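Local coordinates for Tetur07g02040 (Tetranychus urticae, PDB 6BDJ), which binds ferric iron as an intradiol ring-cleavage dioxygenase, and probably opens aromatic diol rings by inserting both atoms of molecular oxygen, at residues 149-152 against 157-160; 135-140 against 164-169; 172-175 against 179-182. All coordinates share one frame; numbering follows the deposited sequence.

Contact 1 of 3, residues 149-152 against 157-160. With FE (Fe (III) ion), chain C.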
loop_
_atom_site.group_PDB
_atom_site.type_symbol
_atom_site.label_atom_id
_atom_site.label_comp_id
_atom_site.label_asym_id
_atom_site.label_seq_id
_atom_site.Cartn_x
_atom_site.Cartn_y
_atom_site.Cartn_z
ATOM N N HIS A 149 1.907 0.228 -1.131
ATOM C CA HIS A 149 2.685 -0.265 -0.024
ATOM C C HIS A 149 2.015 -0.049 1.298
ATOM O O HIS A 149 1.234 0.896 1.447
ATOM C CB HIS A 149 3.973 0.476 0.089
ATOM C CG HIS A 149 4.880 0.307 -1.057
ATOM N ND1 HIS A 149 5.919 -0.609 -1.046
ATOM C CD2 HIS A 149 4.950 0.963 -2.230
ATOM C CE1 HIS A 149 6.589 -0.504 -2.177
ATOM N NE2 HIS A 149 6.018 0.440 -2.907
ATOM N N TYR A 150 2.418 -0.853 2.282
ATOM C CA TYR A 150 1.944 -0.703 3.648
ATOM C C TYR A 150 2.989 -1.223 4.619
ATOM O O TYR A 150 3.741 -2.155 4.309
ATOM C CB TYR A 150 0.590 -1.390 3.872
ATOM C CG TYR A 150 0.657 -2.892 3.984
ATOM C CD1 TYR A 150 0.582 -3.701 2.858
ATOM C CD2 TYR A 150 0.782 -3.505 5.215
ATOM C CE1 TYR A 150 0.650 -5.088 2.962
ATOM C CE2 TYR A 150 0.864 -4.880 5.332
ATOM C CZ TYR A 150 0.796 -5.671 4.204
ATOM O OH TYR A 150 0.872 -7.049 4.353
ATOM N N ARG A 151 3.033 -0.604 5.785
ATOM C CA ARG A 151 3.950 -0.965 6.833
ATOM C C ARG A 151 3.245 -0.771 8.152
ATOM O O ARG A 151 2.552 0.231 8.346
ATOM C CB ARG A 151 5.189 -0.088 6.738
ATOM C CG ARG A 151 6.070 -0.062 7.963
ATOM C CD ARG A 151 7.459 0.448 7.580
ATOM N NE ARG A 151 8.184 0.895 8.750
ATOM C CZ ARG A 151 9.489 1.161 8.847
ATOM N NH1 ARG A 151 10.334 0.992 7.830
ATOM N NH2 ARG A 151 9.968 1.597 10.019
ATOM N N ILE A 152 3.394 -1.737 9.050
ATOM C CA ILE A 152 2.653 -1.768 10.321
ATOM C C ILE A 152 3.583 -1.774 11.511
ATOM O O ILE A 152 4.461 -2.632 11.619
ATOM C CB ILE A 152 1.733 -2.986 10.417
ATOM C CG1 ILE A 152 0.821 -3.001 9.189
ATOM C CG2 ILE A 152 0.905 -2.927 11.698
ATOM C CD1 ILE A 152 0.088 -4.295 8.969
ATOM N N ASN A 157 7.561 -1.951 17.371
ATOM C CA ASN A 157 8.302 -2.802 16.447
ATOM C C ASN A 157 7.679 -2.625 15.070
ATOM O O ASN A 157 6.449 -2.458 14.935
ATOM C CB ASN A 157 8.245 -4.298 16.806
ATOM C CG ASN A 157 9.249 -4.699 17.859
ATOM O OD1 ASN A 157 9.921 -3.867 18.482
ATOM N ND2 ASN A 157 9.334 -5.995 18.085
ATOM N N VAL A 158 8.541 -2.720 14.059
ATOM C CA VAL A 158 8.094 -2.805 12.684
ATOM C C VAL A 158 7.658 -4.256 12.525
ATOM O O VAL A 158 8.491 -5.136 12.352
ATOM C CB VAL A 158 9.210 -2.464 11.675
ATOM C CG1 VAL A 158 8.616 -2.346 10.274
ATOM C CG2 VAL A 158 9.940 -1.184 12.067
ATOM N N ALA A 159 6.358 -4.500 12.609
ATOM C CA ALA A 159 5.831 -5.839 12.671
ATOM C C ALA A 159 5.667 -6.509 11.313
ATOM O O ALA A 159 5.769 -7.742 11.211
ATOM C CB ALA A 159 4.520 -5.826 13.433
ATOM N N HIS A 160 5.396 -5.710 10.279
ATOM C CA HIS A 160 5.026 -6.246 8.975
ATOM C C HIS A 160 5.087 -5.186 7.906
ATOM O O HIS A 160 4.594 -4.083 8.102
ATOM C CB HIS A 160 3.611 -6.843 9.027
ATOM C CG HIS A 160 3.295 -7.757 7.883
ATOM N ND1 HIS A 160 3.267 -9.127 8.012
ATOM C CD2 HIS A 160 2.989 -7.494 6.589
ATOM C CE1 HIS A 160 2.957 -9.672 6.846
ATOM N NE2 HIS A 160 2.771 -8.702 5.968
HETATM FE FE FE C . 6.422 1.240 -5.067
HETATM O O HOH W 1 8.446 1.581 -4.370
#

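Contact 2 of 3, residues 135-140 against 164-169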
loop_
_atom_site.group_PDB
_atom_site.type_symbol
_atom_site.label_atom_id
_atom_site.label_comp_id
_atom_site.label_asym_id
_atom_site.label_seq_id
_atom_site.Cartn_x
_atom_site.Cartn_y
_atom_site.Cartn_z
ATOM N N THR A 135 -8.212 7.044 -0.751
ATOM C CA THR A 135 -7.074 7.209 -1.619
ATOM C C THR A 135 -7.523 7.160 -3.051
ATOM O O THR A 135 -8.692 7.400 -3.350
ATOM C CB THR A 135 -5.968 6.189 -1.285
ATOM O OG1 THR A 135 -4.806 6.467 -2.063
ATOM C CG2 THR A 135 -6.402 4.753 -1.481
ATOM N N LEU A 136 -6.583 6.950 -3.960
ATOM C CA LEU A 136 -6.911 6.767 -5.357
ATOM C C LEU A 136 -6.386 5.413 -5.783
ATOM O O LEU A 136 -5.446 4.889 -5.187
ATOM C CB LEU A 136 -6.244 7.859 -6.195
ATOM C CG LEU A 136 -6.571 9.328 -5.867
ATOM C CD1 LEU A 136 -5.713 10.224 -6.748
ATOM C CD2 LEU A 136 -8.051 9.649 -6.052
ATOM N N PHE A 137 -6.958 4.864 -6.841
ATOM C CA PHE A 137 -6.313 3.747 -7.500
ATOM C C PHE A 137 -4.885 4.190 -7.932
ATOM O O PHE A 137 -4.724 5.245 -8.531
ATOM C CB PHE A 137 -7.144 3.240 -8.668
ATOM C CG PHE A 137 -6.660 1.929 -9.195
ATOM C CD1 PHE A 137 -5.616 1.891 -10.106
ATOM C CD2 PHE A 137 -7.202 0.729 -8.745
ATOM C CE1 PHE A 137 -5.123 0.686 -10.577
ATOM C CE2 PHE A 137 -6.709 -0.486 -9.205
ATOM C CZ PHE A 137 -5.661 -0.508 -10.109
ATOM N N PRO A 138 -3.847 3.401 -7.582
ATOM C CA PRO A 138 -2.474 3.813 -7.829
ATOM C C PRO A 138 -2.110 3.745 -9.290
ATOM O O PRO A 138 -2.637 2.901 -10.023
ATOM C CB PRO A 138 -1.653 2.805 -7.033
ATOM C CG PRO A 138 -2.466 1.572 -7.084
ATOM C CD PRO A 138 -3.894 2.080 -6.946
ATOM N N GLY A 139 -1.221 4.635 -9.713
ATOM C CA GLY A 139 -0.543 4.478 -10.992
ATOM C C GLY A 139 0.570 3.467 -10.777
ATOM O O GLY A 139 0.564 2.699 -9.811
ATOM N N HIS A 140 1.534 3.443 -11.670
ATOM C CA HIS A 140 2.665 2.583 -11.453
ATOM C C HIS A 140 3.835 3.054 -12.197
ATOM O O HIS A 140 3.752 3.755 -13.218
ATOM C CB HIS A 140 2.395 1.153 -11.949
ATOM C CG HIS A 140 1.868 1.084 -13.352
ATOM N ND1 HIS A 140 2.684 0.955 -14.453
ATOM C CD2 HIS A 140 0.602 1.155 -13.822
ATOM C CE1 HIS A 140 1.939 0.944 -15.543
ATOM N NE2 HIS A 140 0.672 1.054 -15.187
ATOM N N ILE A 164 0.070 -4.275 -1.492
ATOM C CA ILE A 164 -1.291 -4.589 -1.868
ATOM C C ILE A 164 -1.342 -4.624 -3.392
ATOM O O ILE A 164 -0.922 -3.680 -4.061
ATOM C CB ILE A 164 -2.251 -3.516 -1.338
ATOM C CG1 ILE A 164 -2.097 -3.368 0.177
ATOM C CG2 ILE A 164 -3.686 -3.857 -1.706
ATOM C CD1 ILE A 164 -2.782 -2.169 0.785
ATOM N N PHE A 165 -1.872 -5.709 -3.935
ATOM C CA PHE A 165 -2.028 -5.880 -5.378
ATOM C C PHE A 165 -3.502 -5.866 -5.753
ATOM O O PHE A 165 -4.378 -5.959 -4.902
ATOM C CB PHE A 165 -1.336 -7.175 -5.802
ATOM C CG PHE A 165 0.144 -7.171 -5.520
ATOM C CD1 PHE A 165 1.003 -6.459 -6.330
ATOM C CD2 PHE A 165 0.673 -7.816 -4.409
ATOM C CE1 PHE A 165 2.370 -6.407 -6.068
ATOM C CE2 PHE A 165 2.039 -7.786 -4.137
ATOM C CZ PHE A 165 2.895 -7.093 -4.983
ATOM N N PHE A 166 -3.749 -5.749 -7.051
ATOM C CA PHE A 166 -5.111 -5.681 -7.608
ATOM C C PHE A 166 -5.371 -6.842 -8.546
ATOM O O PHE A 166 -4.442 -7.349 -9.214
ATOM C CB PHE A 166 -5.308 -4.351 -8.306
ATOM C CG PHE A 166 -5.153 -3.194 -7.370
ATOM C CD1 PHE A 166 -6.239 -2.737 -6.651
ATOM C CD2 PHE A 166 -3.905 -2.644 -7.121
ATOM C CE1 PHE A 166 -6.113 -1.682 -5.744
ATOM C CE2 PHE A 166 -3.761 -1.601 -6.212
ATOM C CZ PHE A 166 -4.876 -1.120 -5.523
ATOM N N ASP A 167 -6.632 -7.284 -8.585
ATOM C CA ASP A 167 -7.000 -8.386 -9.483
ATOM C C ASP A 167 -6.875 -7.871 -10.910
ATOM O O ASP A 167 -7.118 -6.680 -11.159
ATOM C CB ASP A 167 -8.393 -8.966 -9.163
ATOM C CG ASP A 167 -9.520 -8.013 -9.507
ATOM O OD1 ASP A 167 -9.707 -7.028 -8.760
ATOM O OD2 ASP A 167 -10.215 -8.241 -10.535
ATOM N N GLU A 168 -6.437 -8.749 -11.810
ATOM C CA GLU A 168 -6.018 -8.356 -13.158
ATOM C C GLU A 168 -7.161 -7.713 -13.929
ATOM O O GLU A 168 -6.950 -6.745 -14.659
ATOM C CB GLU A 168 -5.499 -9.570 -13.922
ATOM N N SER A 169 -8.361 -8.258 -13.750
ATOM C CA SER A 169 -9.546 -7.771 -14.441
ATOM C C SER A 169 -9.880 -6.337 -14.036
ATOM O O SER A 169 -10.120 -5.499 -14.891
ATOM C CB SER A 169 -10.730 -8.696 -14.159
ATOM O OG SER A 169 -11.116 -8.612 -12.801
#

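Contact 3 of 3, residues 172-175 against 179-182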
loop_
_atom_site.group_PDB
_atom_site.type_symbol
_atom_site.label_atom_id
_atom_site.label_comp_id
_atom_site.label_asym_id
_atom_site.label_seq_id
_atom_site.Cartn_x
_atom_site.Cartn_y
_atom_site.Cartn_z
ATOM N N GLN A 172 -7.232 -3.861 -15.189
ATOM C CA GLN A 172 -7.415 -3.607 -16.628
ATOM C C GLN A 172 -8.523 -2.601 -16.894
ATOM O O GLN A 172 -8.379 -1.740 -17.741
ATOM C CB GLN A 172 -7.709 -4.916 -17.390
ATOM C CG GLN A 172 -7.527 -4.785 -18.896
ATOM C CD GLN A 172 -6.066 -4.680 -19.342
ATOM O OE1 GLN A 172 -5.129 -4.857 -18.556
ATOM N NE2 GLN A 172 -5.872 -4.383 -20.621
ATOM N N VAL A 173 -9.634 -2.733 -16.177
ATOM C CA VAL A 173 -10.762 -1.808 -16.305
ATOM C C VAL A 173 -10.335 -0.402 -15.925
ATOM O O VAL A 173 -10.572 0.539 -16.668
ATOM C CB VAL A 173 -11.977 -2.278 -15.467
ATOM C CG1 VAL A 173 -13.019 -1.179 -15.268
ATOM C CG2 VAL A 173 -12.613 -3.497 -16.135
ATOM N N ILE A 174 -9.688 -0.268 -14.771
ATOM C CA ILE A 174 -9.296 1.059 -14.291
ATOM C C ILE A 174 -8.230 1.712 -15.178
ATOM O O ILE A 174 -8.274 2.926 -15.409
ATOM C CB ILE A 174 -8.906 1.054 -12.810
ATOM C CG1 ILE A 174 -10.179 0.818 -11.972
ATOM C CG2 ILE A 174 -8.273 2.396 -12.411
ATOM C CD1 ILE A 174 -9.946 0.662 -10.495
ATOM N N GLN A 175 -7.310 0.916 -15.697
ATOM C CA GLN A 175 -6.251 1.459 -16.557
ATOM C C GLN A 175 -6.798 1.940 -17.903
ATOM O O GLN A 175 -6.172 2.753 -18.559
ATOM C CB GLN A 175 -5.083 0.457 -16.733
ATOM C CG GLN A 175 -4.512 0.316 -18.166
ATOM C CD GLN A 175 -3.750 1.549 -18.662
ATOM O OE1 GLN A 175 -2.955 2.112 -17.918
ATOM N NE2 GLN A 175 -4.012 1.979 -19.916
ATOM N N PRO A 179 -7.516 9.249 -15.624
ATOM C CA PRO A 179 -6.311 9.602 -16.374
ATOM C C PRO A 179 -5.291 8.475 -16.502
ATOM O O PRO A 179 -4.175 8.711 -16.975
ATOM C CB PRO A 179 -5.709 10.695 -15.507
ATOM C CG PRO A 179 -6.053 10.266 -14.120
ATOM C CD PRO A 179 -7.349 9.480 -14.184
ATOM N N TYR A 180 -5.653 7.263 -16.090
ATOM C CA TYR A 180 -4.664 6.166 -16.024
ATOM C C TYR A 180 -4.209 5.781 -17.419
ATOM O O TYR A 180 -3.054 5.413 -17.611
ATOM C CB TYR A 180 -5.219 4.956 -15.277
ATOM C CG TYR A 180 -5.579 5.316 -13.875
ATOM C CD1 TYR A 180 -4.597 5.340 -12.882
ATOM C CD2 TYR A 180 -6.893 5.682 -13.535
ATOM C CE1 TYR A 180 -4.913 5.719 -11.615
ATOM C CE2 TYR A 180 -7.209 6.046 -12.238
ATOM C CZ TYR A 180 -6.203 6.051 -11.286
ATOM O OH TYR A 180 -6.466 6.405 -9.986
ATOM N N ASN A 181 -5.094 5.978 -18.388
ATOM C CA ASN A 181 -4.840 5.632 -19.779
ATOM C C ASN A 181 -3.971 6.640 -20.525
ATOM O O ASN A 181 -3.746 6.453 -21.716
ATOM C CB ASN A 181 -6.178 5.407 -20.532
ATOM C CG ASN A 181 -7.066 6.648 -20.581
ATOM O OD1 ASN A 181 -6.740 7.722 -20.066
ATOM N ND2 ASN A 181 -8.218 6.489 -21.214
ATOM N N GLN A 182 -3.483 7.677 -19.847
ATOM C CA GLN A 182 -2.661 8.684 -20.515
ATOM C C GLN A 182 -1.142 8.490 -20.509
ATOM O O GLN A 182 -0.506 9.163 -21.305
ATOM C CB GLN A 182 -3.063 10.113 -20.108
#

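Contact 1 of 3, residues 149-152 against 157-160
Ile152 and His160 face each other as an antiparallel hydrogen-bonded pair in the beta hairpin of strands 148-154 and 157-166, the N of Ile152 donating to His160 O at 2.8 Å. The return is shared: Ile152 O accepts the N of Ala159 at 2.8 Å and, weakly, the N of His160 at 3.5 Å. Two successive residues thus oppose one, a classic beta bulge. The side chains of Ile152 and His160 leave on the same face of the sheet, where Ile152 CD1 lies 4.3 Å from His160 CB. With CG anti to its own N (chi1 -163°), His160 carries its imidazole to Tyr150; the two rings meet rim to rim, their planes only 10° apart. The imidazole NE2 is hydrogen-bonded to Pro38 O, which probably limits the ring's rotation. Val158 packs against the end of the extended Arg151: its CG1 sits over one face of the guanidinium toward the rim, 3.6 Å from Arg151 NE. A salt bridge from NH1 to Glu42 and a hydrogen bond between NE and His153 probably help to hold that flat group in place. Next to Tyr150 in the same strand, His149 NE2 binds the ferric iron at 2.3 Å, together with His147, Tyr96 and a water. Strand 84-88 flanks 148-154 on the edge away from strand 157-166, while Ile226 of strand 218-226 packs on both Ile152 and His160.

Contact 2 of 3, residues 135-140 against 164-169
Phe137 and Phe166 mark the nearest approach of the two backbones, yet their CA atoms are still 9.5 Å apart. No hydrogen bond crosses between the segments, and the gap is spanned by side chains alone. Residues 135-136 end a strand, and the chain then leaves as loop through Phe137 and Pro138; on the other side the strand that starts at 157 runs into residues 164-166, and Asp167 follows as N-cap of the helix that begins at Glu168, its carboxylate also bonded to Thr170 OG1. The Phe166 side chain sets out toward the 135-140 loop. With CG anti to the backbone N (chi1 -168°), the Phe137 ring reaches the Phe166 ring, the two side chains passing one another from opposite ends. In the beta-sheet core of this intradiol dioxygenase the contact joins the exit of edge strand 130-136 to the strand-to-helix passage after 157-166, two strands that are not neighbours in the sheet. The rings are oblique, with planes at 48° and centroids 4.5 Å apart. Phe137 CE2 lies over one face of the Phe166 ring toward its rim, 3.4 Å from Phe166 CD1. Farther along the same ring, Pro138 CG meets Phe166 CE2 at 3.5 Å, and Pro138 CD touches Phe166 CZ at 3.6 Å. Pro138 CD also lies over a face of the Phe137 ring, toward its rim, and the proline thus touches both phenylalanines. Leu65, Ile148 and Ile206 add further apolar contacts to Phe166, whose side chain comes about 5 Å from that of the iron ligand His147.

Contact 3 of 3, residues 172-175 against 179-182
Tyr180 has CG anti to its carbonyl carbon (chi1 -60°), which swings the phenol ring alongside Ile174, whose CG2 branch stands anti to the backbone N and reaches the ring. The two side chains run side by side in the same direction. CG2 of Ile174 lies over one face of the Tyr180 ring in a CH-pi contact, 4.1 Å from the centroid and 26° off the ring normal, displaced toward the rim so that its nearest ring atom is Tyr180 CD2 at 3.7 Å. The backbone joins in: Ile174 O is 3.6 Å from the same Tyr180 CD2. One residue on, Gln175 is bent at chi2 (69°), and its amide group folds over the backbone of Tyr180 and Asn181. With an alanine in place of Gln175 the amide would be gone, and the Tyr180 carbonyl and the Asn181 backbone would probably lose that neighbour and be less covered on this side. Gln175 O points into the loop as well, 3.3 Å from Asn181 CB, but its approach to Asn181 N at 3.4 Å is too poorly angled for a hydrogen bond. The loop segment keeps its own shape as a type I turn, closed by Gln182 N donating to Pro179 O at 3.1 Å and entered through a cis peptide bond before Pro179. Asn181 ND2 makes a weak bond back to Ser176 O. The Tyr180 hydroxyl is hydrogen-bonded to Phe137 O and Ile63 N, outside both segments. Since no clear hydrogen bond passes between 172-175 and 179-182, the turn probably rests on the last part of helix 168-175 chiefly through dispersion and shape, with the bonds at the far end of the tyrosine fixing how its ring is presented to the isoleucine.

All three contacts belong to the intradiol dioxygenase fold. Contact 1 closes a short hairpin lying between the two segments of contact 2 along the chain, and contact 3 follows both. Contacts 1 and 2 share strand 157-166, with centres about 19 Å apart on opposite sides of the chain's centre, and touch where Tyr150 packs on Ile164. Contacts 2 and 3 share helix 168-175, and their centres are only about 10 Å apart, where Phe137 meets both Ile174 and Tyr180. Contacts 1 and 3, with centres about 29 Å apart, do not touch; contact 2 adjoins each of them, lying between the iron-bearing strand and the peripheral turn.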